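Local structure of nucleoporin NUP170 (Chaetomium thermophilum, 5HAX) at residues A528-A531 with V532-Q536; K270-C273 with L274-A278; G125-V128 with K129-H133; I58-K61 with V62-H65; V689-L692 with F693-V697. The protein probably serves as a scaffold component of the nuclear pore complex, joining a beta-propeller domain to an alpha-helical one. All coordinates share one frame; numbering follows the deposited sequence.

Interaction 1: residues A528-A531 with V532-Q536; sequences AALA and VACGQ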
loop_
_atom_site.group_PDB
_atom_site.type_symbol
_atom_site.label_atom_id
_atom_site.label_comp_id
_atom_site.label_asym_id
_atom_site.label_seq_id
_atom_site.Cartn_x
_atom_site.Cartn_y
_atom_site.Cartn_z
ATOM N N ALA A 528 -10.549 -5.989 18.380
ATOM C CA ALA A 528 -11.465 -5.555 17.331
ATOM C C ALA A 528 -12.817 -5.167 17.913
ATOM O O ALA A 528 -13.410 -4.162 17.503
ATOM C CB ALA A 528 -11.627 -6.659 16.286
ATOM N N ALA A 529 -13.323 -5.953 18.867
ATOM C CA ALA A 529 -14.581 -5.611 19.520
ATOM C C ALA A 529 -14.477 -4.263 20.221
ATOM O O ALA A 529 -15.369 -3.415 20.102
ATOM C CB ALA A 529 -14.971 -6.709 20.511
ATOM N N LEU A 530 -13.384 -4.047 20.954
ATOM C CA LEU A 530 -13.164 -2.758 21.601
ATOM C C LEU A 530 -13.170 -1.630 20.578
ATOM O O LEU A 530 -13.808 -0.590 20.784
ATOM C CB LEU A 530 -11.844 -2.784 22.370
ATOM C CG LEU A 530 -11.398 -1.463 23.004
ATOM C CD1 LEU A 530 -12.434 -0.976 24.006
ATOM C CD2 LEU A 530 -10.039 -1.627 23.661
ATOM N N ALA A 531 -12.474 -1.826 19.455
ATOM C CA ALA A 531 -12.417 -0.796 18.422
ATOM C C ALA A 531 -13.802 -0.504 17.859
ATOM O O ALA A 531 -14.209 0.659 17.756
ATOM C CB ALA A 531 -11.462 -1.227 17.310
ATOM N N VAL A 532 -14.543 -1.552 17.486
ATOM C CA VAL A 532 -15.900 -1.359 16.978
ATOM C C VAL A 532 -16.763 -0.672 18.028
ATOM O O VAL A 532 -17.533 0.244 17.716
ATOM C CB VAL A 532 -16.510 -2.706 16.544
ATOM C CG1 VAL A 532 -17.984 -2.541 16.175
ATOM C CG2 VAL A 532 -15.733 -3.291 15.373
ATOM N N ALA A 533 -16.652 -1.105 19.287
ATOM C CA ALA A 533 -17.409 -0.468 20.359
ATOM C C ALA A 533 -17.105 1.020 20.455
ATOM O O ALA A 533 -17.981 1.809 20.829
ATOM C CB ALA A 533 -17.108 -1.153 21.691
ATOM N N CYS A 534 -15.884 1.424 20.113
ATOM C CA CYS A 534 -15.479 2.822 20.147
ATOM C C CYS A 534 -15.797 3.562 18.852
ATOM O O CYS A 534 -15.384 4.715 18.696
ATOM C CB CYS A 534 -13.980 2.924 20.452
ATOM S SG CYS A 534 -13.541 2.414 22.127
ATOM N N GLY A 535 -16.513 2.930 17.923
ATOM C CA GLY A 535 -16.941 3.579 16.702
ATOM C C GLY A 535 -16.070 3.326 15.492
ATOM O O GLY A 535 -16.354 3.882 14.425
ATOM N N GLN A 536 -15.022 2.515 15.616
ATOM C CA GLN A 536 -14.185 2.212 14.464
ATOM C C GLN A 536 -14.947 1.337 13.478
ATOM O O GLN A 536 -15.690 0.432 13.868
ATOM C CB GLN A 536 -12.897 1.520 14.907
ATOM C CG GLN A 536 -12.015 2.376 15.808
ATOM C CD GLN A 536 -11.351 3.522 15.065
ATOM O OE1 GLN A 536 -11.562 3.711 13.867
ATOM N NE2 GLN A 536 -10.536 4.289 15.776
#
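The carbonyl oxygen of Ala531 draws in the chain as it leaves helix 522-533: Gln536 N bonds to Ala531 O at 2.9 Å, with the donor standing above the carbonyl plane and not on a lone pair. The same oxygen accepts a second, weak bond from Cys534 N. That amide is itself shared, since Cys534 N also reaches Leu530 O at 3.0 Å by a distinctly bent bond. One turn earlier the bonding is regular, and Val532 N points almost straight (174°) at Ala528 O over 2.8 Å. Among the side chains, Ala531 CB rests against Gln536 CB at 3.9 Å. From there the glutamine bends at its second torsion (chi2 -71°), which carries the amide to where NE2 hydrogen-bonds Tyr594 OH. Leu530 CD1 lies 4.0 Å from Cys534 SG, both of them buried. Further out, the alanines fit close against other helices: Ala528, Ala529 and Ala531 touch helix 490-501, while Leu530 and Ala533 meet Phe638 of helix 622-640. What lets the chain turn is Gly535, whose positive phi (97°) would press a side chain against the preceding carbonyl oxygen. Gly535 N bonds to Val532 O at 2.9 Å, and together with the bond from Gln536 N to Ala531 O this makes a Schellman motif, here closing helix 522-533 among the helices of the alpha-helical part.

Interaction 2: residues K270-C273 with L274-A278; sequences KTSC and LRDFA. With PO4 (phosphate ion), chain D.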
loop_
_atom_site.group_PDB
_atom_site.type_symbol
_atom_site.label_atom_id
_atom_site.label_comp_id
_atom_site.label_asym_id
_atom_site.label_seq_id
_atom_site.Cartn_x
_atom_site.Cartn_y
_atom_site.Cartn_z
ATOM N N LYS A 270 12.988 -18.320 -19.826
ATOM C CA LYS A 270 12.008 -19.261 -19.295
ATOM C C LYS A 270 12.634 -20.623 -19.017
ATOM O O LYS A 270 12.217 -21.315 -18.082
ATOM C CB LYS A 270 10.838 -19.398 -20.270
ATOM C CG LYS A 270 9.824 -20.455 -19.866
ATOM C CD LYS A 270 8.505 -20.301 -20.609
ATOM C CE LYS A 270 8.696 -20.258 -22.112
ATOM N NZ LYS A 270 7.397 -20.388 -22.824
ATOM N N THR A 271 13.629 -21.022 -19.814
ATOM C CA THR A 271 14.314 -22.288 -19.570
ATOM C C THR A 271 14.975 -22.301 -18.199
ATOM O O THR A 271 14.923 -23.310 -17.485
ATOM C CB THR A 271 15.356 -22.534 -20.660
ATOM O OG1 THR A 271 14.715 -22.534 -21.942
ATOM C CG2 THR A 271 16.064 -23.866 -20.447
ATOM N N SER A 272 15.610 -21.192 -17.818
ATOM C CA SER A 272 16.250 -21.110 -16.509
ATOM C C SER A 272 15.219 -21.215 -15.392
ATOM O O SER A 272 15.411 -21.955 -14.419
ATOM C CB SER A 272 17.040 -19.805 -16.402
ATOM O OG SER A 272 17.666 -19.687 -15.137
ATOM N N CYS A 273 14.115 -20.475 -15.514
ATOM C CA CYS A 273 13.021 -20.610 -14.556
ATOM C C CYS A 273 12.539 -22.052 -14.470
ATOM O O CYS A 273 12.315 -22.577 -13.371
ATOM C CB CYS A 273 11.865 -19.691 -14.947
ATOM S SG CYS A 273 12.170 -17.932 -14.673
ATOM N N LEU A 274 12.373 -22.709 -15.621
ATOM C CA LEU A 274 11.898 -24.089 -15.631
ATOM C C LEU A 274 12.909 -25.039 -15.002
ATOM O O LEU A 274 12.516 -26.023 -14.364
ATOM C CB LEU A 274 11.584 -24.521 -17.061
ATOM C CG LEU A 274 10.306 -23.924 -17.651
ATOM C CD1 LEU A 274 10.298 -24.044 -19.164
ATOM C CD2 LEU A 274 9.084 -24.609 -17.058
ATOM N N ARG A 275 14.203 -24.769 -15.169
ATOM C CA ARG A 275 15.219 -25.611 -14.547
ATOM C C ARG A 275 15.179 -25.477 -13.028
ATOM O O ARG A 275 15.224 -26.481 -12.306
ATOM C CB ARG A 275 16.600 -25.258 -15.098
ATOM C CG ARG A 275 17.715 -26.135 -14.559
ATOM C CD ARG A 275 18.957 -26.083 -15.438
ATOM N NE ARG A 275 19.221 -24.736 -15.943
ATOM C CZ ARG A 275 18.924 -24.313 -17.170
ATOM N NH1 ARG A 275 18.351 -25.127 -18.048
ATOM N NH2 ARG A 275 19.209 -23.066 -17.525
ATOM N N ASP A 276 15.095 -24.243 -12.522
ATOM C CA ASP A 276 14.893 -24.040 -11.091
ATOM C C ASP A 276 13.661 -24.793 -10.610
ATOM O O ASP A 276 13.696 -25.489 -9.589
ATOM C CB ASP A 276 14.741 -22.550 -10.775
ATOM C CG ASP A 276 15.982 -21.747 -11.104
ATOM O OD1 ASP A 276 15.873 -20.504 -11.211
ATOM O OD2 ASP A 276 17.065 -22.349 -11.256
ATOM N N PHE A 277 12.560 -24.666 -11.351
ATOM C CA PHE A 277 11.310 -25.312 -10.969
ATOM C C PHE A 277 11.467 -26.826 -10.894
ATOM O O PHE A 277 10.895 -27.474 -10.009
ATOM C CB PHE A 277 10.220 -24.923 -11.967
ATOM C CG PHE A 277 8.856 -25.435 -11.615
ATOM C CD1 PHE A 277 8.248 -25.069 -10.428
ATOM C CD2 PHE A 277 8.169 -26.259 -12.489
ATOM C CE1 PHE A 277 6.986 -25.533 -10.109
ATOM C CE2 PHE A 277 6.907 -26.723 -12.178
ATOM C CZ PHE A 277 6.316 -26.359 -10.985
ATOM N N ALA A 278 12.245 -27.407 -11.810
ATOM C CA ALA A 278 12.429 -28.855 -11.814
ATOM C C ALA A 278 13.234 -29.322 -10.610
ATOM O O ALA A 278 13.035 -30.445 -10.133
ATOM C CB ALA A 278 13.111 -29.295 -13.109
HETATM P P PO4 D . 21.031 -21.280 -14.688
HETATM O O1 PO4 D . 19.663 -21.892 -14.872
HETATM O O2 PO4 D . 21.220 -20.150 -15.674
HETATM O O3 PO4 D . 22.081 -22.337 -14.928
HETATM O O4 PO4 D . 21.159 -20.752 -13.279
#
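Arg275 folds back over Thr271 on helix 270-279, a short helix attached to the beta-propeller domain, and its side chain can be followed outward. Arg275 CB starts 3.5 Å from Thr271 O. With CG anti to the backbone N (chi1 -177°) and a bend at chi3, the chain brings one face of its guanidinium over that same oxygen. Arg275 NH1 passes Thr271 CG2 at 3.5 Å, whereas NE and NH2 turn their edge to a phosphate ion, probably from the crystallisation liquor. Arg275 NH2 bonds to phosphate O1 at 2.9 Å, and NE reaches the same oxygen. Ser272 OG donates to it as well and also bonds Lys268 NZ, the lysine that forms a salt bridge with Asp276 OD1. On another flank, Leu274 CD1 runs alongside Lys270 CG at 3.7 Å, while Lys270 NZ continues to Thr291 O and Asp289 O. Cutting Leu274 back to an alanine would probably leave the Lys270 methylenes without their neighbour and open a gap beside Phe287. Three donors thus meet on one phosphate oxygen, Ser272 OG lying 3.0 Å from phosphate O1.

Interaction 3: residues G125-V128 with K129-H133; sequences GVFV and KTITH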
loop_
_atom_site.group_PDB
_atom_site.type_symbol
_atom_site.label_atom_id
_atom_site.label_comp_id
_atom_site.label_asym_id
_atom_site.label_seq_id
_atom_site.Cartn_x
_atom_site.Cartn_y
_atom_site.Cartn_z
ATOM N N GLY A 125 14.791 20.181 -9.252
ATOM C CA GLY A 125 15.557 21.348 -9.644
ATOM C C GLY A 125 15.410 21.737 -11.095
ATOM O O GLY A 125 16.230 22.505 -11.606
ATOM N N VAL A 126 14.389 21.226 -11.777
ATOM C CA VAL A 126 14.115 21.556 -13.173
ATOM C C VAL A 126 12.918 22.490 -13.293
ATOM O O VAL A 126 12.998 23.538 -13.936
ATOM C CB VAL A 126 13.891 20.274 -14.007
ATOM C CG1 VAL A 126 13.569 20.628 -15.458
ATOM C CG2 VAL A 126 15.106 19.364 -13.932
ATOM N N PHE A 127 11.799 22.119 -12.682
ATOM C CA PHE A 127 10.541 22.831 -12.831
ATOM C C PHE A 127 10.192 23.592 -11.559
ATOM O O PHE A 127 10.751 23.356 -10.484
ATOM C CB PHE A 127 9.408 21.861 -13.177
ATOM C CG PHE A 127 9.609 21.129 -14.473
ATOM C CD1 PHE A 127 9.449 21.777 -15.686
ATOM C CD2 PHE A 127 9.950 19.787 -14.477
ATOM C CE1 PHE A 127 9.632 21.102 -16.878
ATOM C CE2 PHE A 127 10.131 19.107 -15.666
ATOM C CZ PHE A 127 9.973 19.767 -16.867
ATOM N N VAL A 128 9.253 24.528 -11.710
ATOM C CA VAL A 128 8.690 25.217 -10.560
ATOM C C VAL A 128 8.095 24.184 -9.606
ATOM O O VAL A 128 7.606 23.125 -10.021
ATOM C CB VAL A 128 7.632 26.240 -11.013
ATOM C CG1 VAL A 128 6.454 25.545 -11.693
ATOM C CG2 VAL A 128 7.147 27.075 -9.840
ATOM N N LYS A 129 8.143 24.494 -8.307
ATOM C CA LYS A 129 7.699 23.539 -7.296
ATOM C C LYS A 129 6.244 23.132 -7.493
ATOM O O LYS A 129 5.859 22.017 -7.123
ATOM C CB LYS A 129 7.891 24.128 -5.899
ATOM C CG LYS A 129 9.145 23.658 -5.180
ATOM C CD LYS A 129 10.412 24.035 -5.931
ATOM C CE LYS A 129 11.580 24.235 -4.975
ATOM N NZ LYS A 129 11.779 23.072 -4.065
ATOM N N THR A 130 5.423 24.011 -8.071
ATOM C CA THR A 130 4.008 23.705 -8.248
ATOM C C THR A 130 3.768 22.617 -9.287
ATOM O O THR A 130 2.659 22.072 -9.340
ATOM C CB THR A 130 3.235 24.964 -8.648
ATOM O OG1 THR A 130 3.556 25.319 -9.998
ATOM C CG2 THR A 130 3.570 26.130 -7.720
ATOM N N ILE A 131 4.763 22.294 -10.108
ATOM C CA ILE A 131 4.646 21.202 -11.070
ATOM C C ILE A 131 4.856 19.897 -10.309
ATOM O O ILE A 131 5.946 19.630 -9.797
ATOM C CB ILE A 131 5.646 21.359 -12.222
ATOM C CG1 ILE A 131 5.067 22.336 -13.252
ATOM C CG2 ILE A 131 5.943 20.013 -12.891
ATOM C CD1 ILE A 131 6.034 22.771 -14.326
ATOM N N THR A 132 3.802 19.085 -10.231
ATOM C CA THR A 132 3.810 17.869 -9.430
ATOM C C THR A 132 4.187 16.629 -10.229
ATOM O O THR A 132 4.689 15.659 -9.650
ATOM C CB THR A 132 2.432 17.659 -8.796
ATOM O OG1 THR A 132 1.433 17.625 -9.822
ATOM C CG2 THR A 132 2.108 18.789 -7.830
ATOM N N HIS A 133 3.957 16.633 -11.542
ATOM C CA HIS A 133 4.207 15.463 -12.372
ATOM C C HIS A 133 4.675 15.908 -13.750
ATOM O O HIS A 133 4.625 17.090 -14.100
ATOM C CB HIS A 133 2.953 14.592 -12.516
ATOM C CG HIS A 133 2.435 14.043 -11.224
ATOM N ND1 HIS A 133 1.515 14.712 -10.447
ATOM C CD2 HIS A 133 2.696 12.880 -10.581
ATOM C CE1 HIS A 133 1.237 13.988 -9.377
ATOM N NE2 HIS A 133 1.940 12.872 -9.434
HETATM O O HOH W 1 9.020 20.513 -9.500
#
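Ile131 N closes a type I beta turn onto Val128 O, and this is the direct hydrogen bond that joins residues 125-128 to 129-133. It measures 3.0 Å from Ile131 N to Val128 O and is fairly straight at the hydrogen, although the donor sits well above the carbonyl plane (47° out of it). A water lies within bonding distance of the same Val128 O, at 3.0 Å, and of Ile131 O; it has more acceptors in reach than protons, so these links need not all hold at once.

The apolar contacts centre on Ile131. Ile131 CD1 lies 3.7 Å from Phe127 CB and meets the adjoining ring obliquely, while Val126 CG1 sits over the centre of one ring face. Ile131 CG1 is 3.8 Å from Val128 CG1, the two side chains crossing at about a right angle. That valine branch stands between its own backbone N and carbonyl carbon (chi1 63°), which also brings Val128 CG1 to 3.4 Å from Thr130 OG1. Were Ile131 shortened to an alanine, the turn bond could remain, but Phe127 CB and Val128 CG1 would probably both lose their apolar partner.

The chain of another protein packs apolar side chains on Phe127 and Ile131 and hydrogen-bonds the Val128 backbone, so the turn is part of a binding surface. Beyond it, Thr132 and His133 form a classic beta bulge against Val148, leading this loop from strand 114-120 into strand 133-139 beside strand 142-151.

Interaction 4: residues I58-K61 with V62-H65; sequences IPDK and VFEH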
loop_
_atom_site.group_PDB
_atom_site.type_symbol
_atom_site.label_atom_id
_atom_site.label_comp_id
_atom_site.label_asym_id
_atom_site.label_seq_id
_atom_site.Cartn_x
_atom_site.Cartn_y
_atom_site.Cartn_z
ATOM N N ILE A 58 -17.472 5.619 -18.040
ATOM C CA ILE A 58 -16.708 6.465 -18.965
ATOM C C ILE A 58 -17.628 7.562 -19.497
ATOM O O ILE A 58 -18.781 7.269 -19.862
ATOM C CB ILE A 58 -16.134 5.622 -20.108
ATOM C CG1 ILE A 58 -15.048 4.680 -19.578
ATOM C CG2 ILE A 58 -15.553 6.516 -21.205
ATOM C CD1 ILE A 58 -14.591 3.633 -20.580
ATOM N N PRO A 59 -17.188 8.820 -19.554
ATOM C CA PRO A 59 -18.056 9.879 -20.085
ATOM C C PRO A 59 -18.502 9.588 -21.511
ATOM O O PRO A 59 -17.765 9.008 -22.313
ATOM C CB PRO A 59 -17.169 11.128 -20.022
ATOM C CG PRO A 59 -16.189 10.835 -18.936
ATOM C CD PRO A 59 -15.929 9.362 -19.012
ATOM N N ASP A 60 -19.736 10.000 -21.819
ATOM C CA ASP A 60 -20.301 9.749 -23.142
ATOM C C ASP A 60 -19.472 10.398 -24.243
ATOM O O ASP A 60 -19.357 9.840 -25.339
ATOM C CB ASP A 60 -21.743 10.256 -23.204
ATOM C CG ASP A 60 -22.694 9.422 -22.366
ATOM O OD1 ASP A 60 -22.522 8.185 -22.313
ATOM O OD2 ASP A 60 -23.620 10.003 -21.762
ATOM N N LYS A 61 -18.892 11.569 -23.975
ATOM C CA LYS A 61 -18.073 12.234 -24.984
ATOM C C LYS A 61 -16.857 11.396 -25.360
ATOM O O LYS A 61 -16.403 11.444 -26.510
ATOM C CB LYS A 61 -17.641 13.611 -24.478
ATOM C CG LYS A 61 -18.721 14.679 -24.607
ATOM C CD LYS A 61 -18.600 15.745 -23.524
ATOM C CE LYS A 61 -17.378 16.626 -23.719
ATOM N NZ LYS A 61 -17.054 17.396 -22.484
ATOM N N VAL A 62 -16.320 10.622 -24.414
ATOM C CA VAL A 62 -15.208 9.731 -24.731
ATOM C C VAL A 62 -15.683 8.587 -25.618
ATOM O O VAL A 62 -14.955 8.127 -26.504
ATOM C CB VAL A 62 -14.554 9.216 -23.435
ATOM C CG1 VAL A 62 -13.418 8.250 -23.752
ATOM C CG2 VAL A 62 -14.044 10.380 -22.599
ATOM N N PHE A 63 -16.907 8.102 -25.392
ATOM C CA PHE A 63 -17.467 7.081 -26.272
ATOM C C PHE A 63 -17.656 7.621 -27.685
ATOM O O PHE A 63 -17.440 6.902 -28.668
ATOM C CB PHE A 63 -18.798 6.572 -25.717
ATOM C CG PHE A 63 -18.657 5.647 -24.541
ATOM C CD1 PHE A 63 -18.028 4.422 -24.676
ATOM C CD2 PHE A 63 -19.176 5.993 -23.304
ATOM C CE1 PHE A 63 -17.904 3.565 -23.599
ATOM C CE2 PHE A 63 -19.057 5.140 -22.223
ATOM C CZ PHE A 63 -18.421 3.924 -22.372
ATOM N N GLU A 64 -18.059 8.889 -27.807
ATOM C CA GLU A 64 -18.200 9.504 -29.124
ATOM C C GLU A 64 -16.862 9.543 -29.852
ATOM O O GLU A 64 -16.777 9.210 -31.040
ATOM C CB GLU A 64 -18.773 10.916 -28.984
ATOM C CG GLU A 64 -20.193 10.975 -28.447
ATOM C CD GLU A 64 -20.653 12.397 -28.182
ATOM O OE1 GLU A 64 -21.706 12.573 -27.533
ATOM O OE2 GLU A 64 -19.961 13.340 -28.623
ATOM N N HIS A 65 -15.803 9.953 -29.152
ATOM C CA HIS A 65 -14.476 9.979 -29.759
ATOM C C HIS A 65 -13.969 8.570 -30.042
ATOM O O HIS A 65 -13.368 8.322 -31.094
ATOM C CB HIS A 65 -13.496 10.721 -28.850
ATOM C CG HIS A 65 -13.728 12.199 -28.782
ATOM N ND1 HIS A 65 -13.661 13.016 -29.890
ATOM C CD2 HIS A 65 -14.005 13.010 -27.733
ATOM C CE1 HIS A 65 -13.897 14.265 -29.528
ATOM N NE2 HIS A 65 -14.109 14.288 -28.224
#
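Pro59 O is held by two amides at the start of helix 60-67, Val62 N at 3.0 Å and Phe63 N at 3.3 Å, both weak bonds. Pro59 occupies the N-cap position, so its carbonyl is caught in the opening turn. Regular bonding follows at once: Glu64 N reaches Asp60 O at 2.9 Å, in the carbonyl plane, and His65 N bonds Lys61 O.

Around this opening turn the side chains fold back on the residue before the cap. The ring of Phe63 comes under Ile58, whose CG2 stands over one face, 4.1 Å from the ring centroid and only 19° off the normal, a CH-pi contact. The rim is engaged too, for Phe63 CZ lies 3.6 Å from Ile58 CB, and Asp60 CA sits at the ring edge, in its plane. Ile58 CG2 also meets Val62 CB at 3.6 Å. Phe63 reaches this place with CG anti to its carbonyl carbon (chi1 -75°), turned back towards the helix start.

Ile58 continues from strand 50-57, where its backbone bonds Thr480, and Val62 faces Trp95, Leu104 and Ala86. His65 stacks on Phe93. The carboxylates of Asp60 and Glu64 are both exposed and keep their distance, Asp60 OD2 and Glu64 OE1 being 6.6 Å apart. The chemistry is thus divided: apolar groups fix the helix start to the propeller, while on the solvent side the Asp60 carboxylate, in the first turn, would probably be favoured by the positive end of the helix dipole.

Interaction 5: residues V689-L692 with F693-V697; sequences VLML and FDERV
Phe693 N supplies the one sound alpha-helical bond here, reaching Val689 O at 3.2 Å with little bend (162°). Beyond it the end of helix 663-694 frays. Asp694 N divides itself between Leu690 O and Met691 O, at 3.1 and 3.2 Å, and both bonds are weak. Glu695 N then steps back only three residues, to Leu692 O at 3.3 Å, with the donor far above the carbonyl plane. Val689 O has a further neighbour, since it lies at the edge of the Phe693 ring, in its plane and 3.4 Å from Phe693 CD1. The Phe693 and Val689 side chains lie side by side and point the same way, with Val689 CG1 4.0 Å from Phe693 CD1. Over one face of the ring lies Val697 CG2, 3.8 Å above the plane towards the rim. This methyl stands anti to its own carbonyl carbon, which also carries Val697 CG2 to 3.7 Å from Leu692 CG. Outside, Leu692 touches Ile737. Arg696 takes the N-cap position of the next helix, 697-702. As amide bonds weaken, apolar contact from Val697 takes over, so the junction of the two helices is probably held as much by Phe693 and Leu692 as by its hydrogen bonds.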
loop_
_atom_site.group_PDB
_atom_site.type_symbol
_atom_site.label_atom_id
_atom_site.label_comp_id
_atom_site.label_asym_id
_atom_site.label_seq_id
_atom_site.Cartn_x
_atom_site.Cartn_y
_atom_site.Cartn_z
ATOM N N VAL A 689 1.297 20.037 23.216
ATOM C CA VAL A 689 2.025 20.273 21.973
ATOM C C VAL A 689 1.228 21.195 21.059
ATOM O O VAL A 689 1.791 22.077 20.401
ATOM C CB VAL A 689 2.350 18.934 21.283
ATOM C CG1 VAL A 689 2.975 19.169 19.910
ATOM C CG2 VAL A 689 3.280 18.099 22.154
ATOM N N LEU A 690 -0.092 21.004 20.997
ATOM C CA LEU A 690 -0.927 21.868 20.168
ATOM C C LEU A 690 -0.906 23.301 20.680
ATOM O O LEU A 690 -0.785 24.248 19.894
ATOM C CB LEU A 690 -2.358 21.331 20.133
ATOM C CG LEU A 690 -2.561 20.006 19.395
ATOM C CD1 LEU A 690 -3.967 19.476 19.628
ATOM C CD2 LEU A 690 -2.293 20.173 17.907
ATOM N N MET A 691 -1.035 23.476 21.996
ATOM C CA MET A 691 -0.897 24.799 22.597
ATOM C C MET A 691 0.433 25.434 22.221
ATOM O O MET A 691 0.495 26.622 21.886
ATOM C CB MET A 691 -1.022 24.684 24.117
ATOM C CG MET A 691 -0.768 25.974 24.890
ATOM S SD MET A 691 0.973 26.423 25.091
ATOM C CE MET A 691 1.592 25.074 26.097
ATOM N N LEU A 692 1.508 24.648 22.274
ATOM C CA LEU A 692 2.847 25.178 22.044
ATOM C C LEU A 692 2.963 25.809 20.662
ATOM O O LEU A 692 3.426 26.947 20.522
ATOM C CB LEU A 692 3.869 24.055 22.217
ATOM C CG LEU A 692 5.350 24.420 22.150
ATOM C CD1 LEU A 692 5.716 25.397 23.255
ATOM C CD2 LEU A 692 6.186 23.157 22.244
ATOM N N PHE A 693 2.534 25.088 19.626
ATOM C CA PHE A 693 2.679 25.562 18.255
ATOM C C PHE A 693 1.589 26.538 17.838
ATOM O O PHE A 693 1.673 27.097 16.739
ATOM C CB PHE A 693 2.707 24.374 17.296
ATOM C CG PHE A 693 4.018 23.651 17.284
ATOM C CD1 PHE A 693 4.221 22.538 18.083
ATOM C CD2 PHE A 693 5.056 24.098 16.486
ATOM C CE1 PHE A 693 5.434 21.879 18.075
ATOM C CE2 PHE A 693 6.267 23.444 16.474
ATOM C CZ PHE A 693 6.459 22.335 17.268
ATOM N N ASP A 694 0.570 26.753 18.671
ATOM C CA ASP A 694 -0.359 27.848 18.416
ATOM C C ASP A 694 0.310 29.192 18.658
ATOM O O ASP A 694 -0.033 30.185 18.004
ATOM C CB ASP A 694 -1.601 27.703 19.294
ATOM C CG ASP A 694 -2.856 27.431 18.488
ATOM O OD1 ASP A 694 -2.992 26.307 17.959
ATOM O OD2 ASP A 694 -3.707 28.338 18.387
ATOM N N GLU A 695 1.272 29.236 19.579
ATOM C CA GLU A 695 2.071 30.427 19.834
ATOM C C GLU A 695 3.136 30.570 18.754
ATOM O O GLU A 695 2.948 30.105 17.624
ATOM C CB GLU A 695 2.716 30.343 21.222
ATOM C CG GLU A 695 1.782 29.866 22.333
ATOM C CD GLU A 695 0.712 30.882 22.682
ATOM O OE1 GLU A 695 1.067 32.041 22.984
ATOM O OE2 GLU A 695 -0.483 30.522 22.652
ATOM N N ARG A 696 4.257 31.208 19.087
ATOM C CA ARG A 696 5.412 31.335 18.198
ATOM C C ARG A 696 6.581 30.625 18.879
ATOM O O ARG A 696 7.343 31.244 19.626
ATOM C CB ARG A 696 5.740 32.803 17.910
ATOM C CG ARG A 696 4.680 33.566 17.128
ATOM C CD ARG A 696 5.142 34.998 16.881
ATOM N NE ARG A 696 4.149 35.819 16.193
ATOM C CZ ARG A 696 4.297 37.120 15.954
ATOM N NH1 ARG A 696 5.395 37.750 16.351
ATOM N NH2 ARG A 696 3.346 37.795 15.321
ATOM N N VAL A 697 6.731 29.325 18.607
ATOM C CA VAL A 697 7.713 28.522 19.333
ATOM C C VAL A 697 9.127 29.010 19.047
ATOM O O VAL A 697 9.955 29.118 19.959
ATOM C CB VAL A 697 7.559 27.030 18.982
ATOM C CG1 VAL A 697 8.515 26.188 19.821
ATOM C CG2 VAL A 697 6.126 26.576 19.191
#

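Interaction 1 is the deeply buried member of the set; interactions 2 to 5 are only partly buried. Interactions 1 and 5 both describe helix ends in the alpha-helical part, their nearest atoms about 17 Å apart, and both touch helix 622-640; one closes with a Schellman motif, the other frays into an apolar junction. Interactions 2, 3 and 4 belong to the propeller part yet lie well apart, with centres 32 to 46 Å from one another. Interaction 4 starts a helix, interaction 2 has charged side chains and a bound phosphate, probably from the crystallisation liquor, and interaction 3, without a helix, offers Phe127, Ile131 and the Val128 backbone to the chain of another protein.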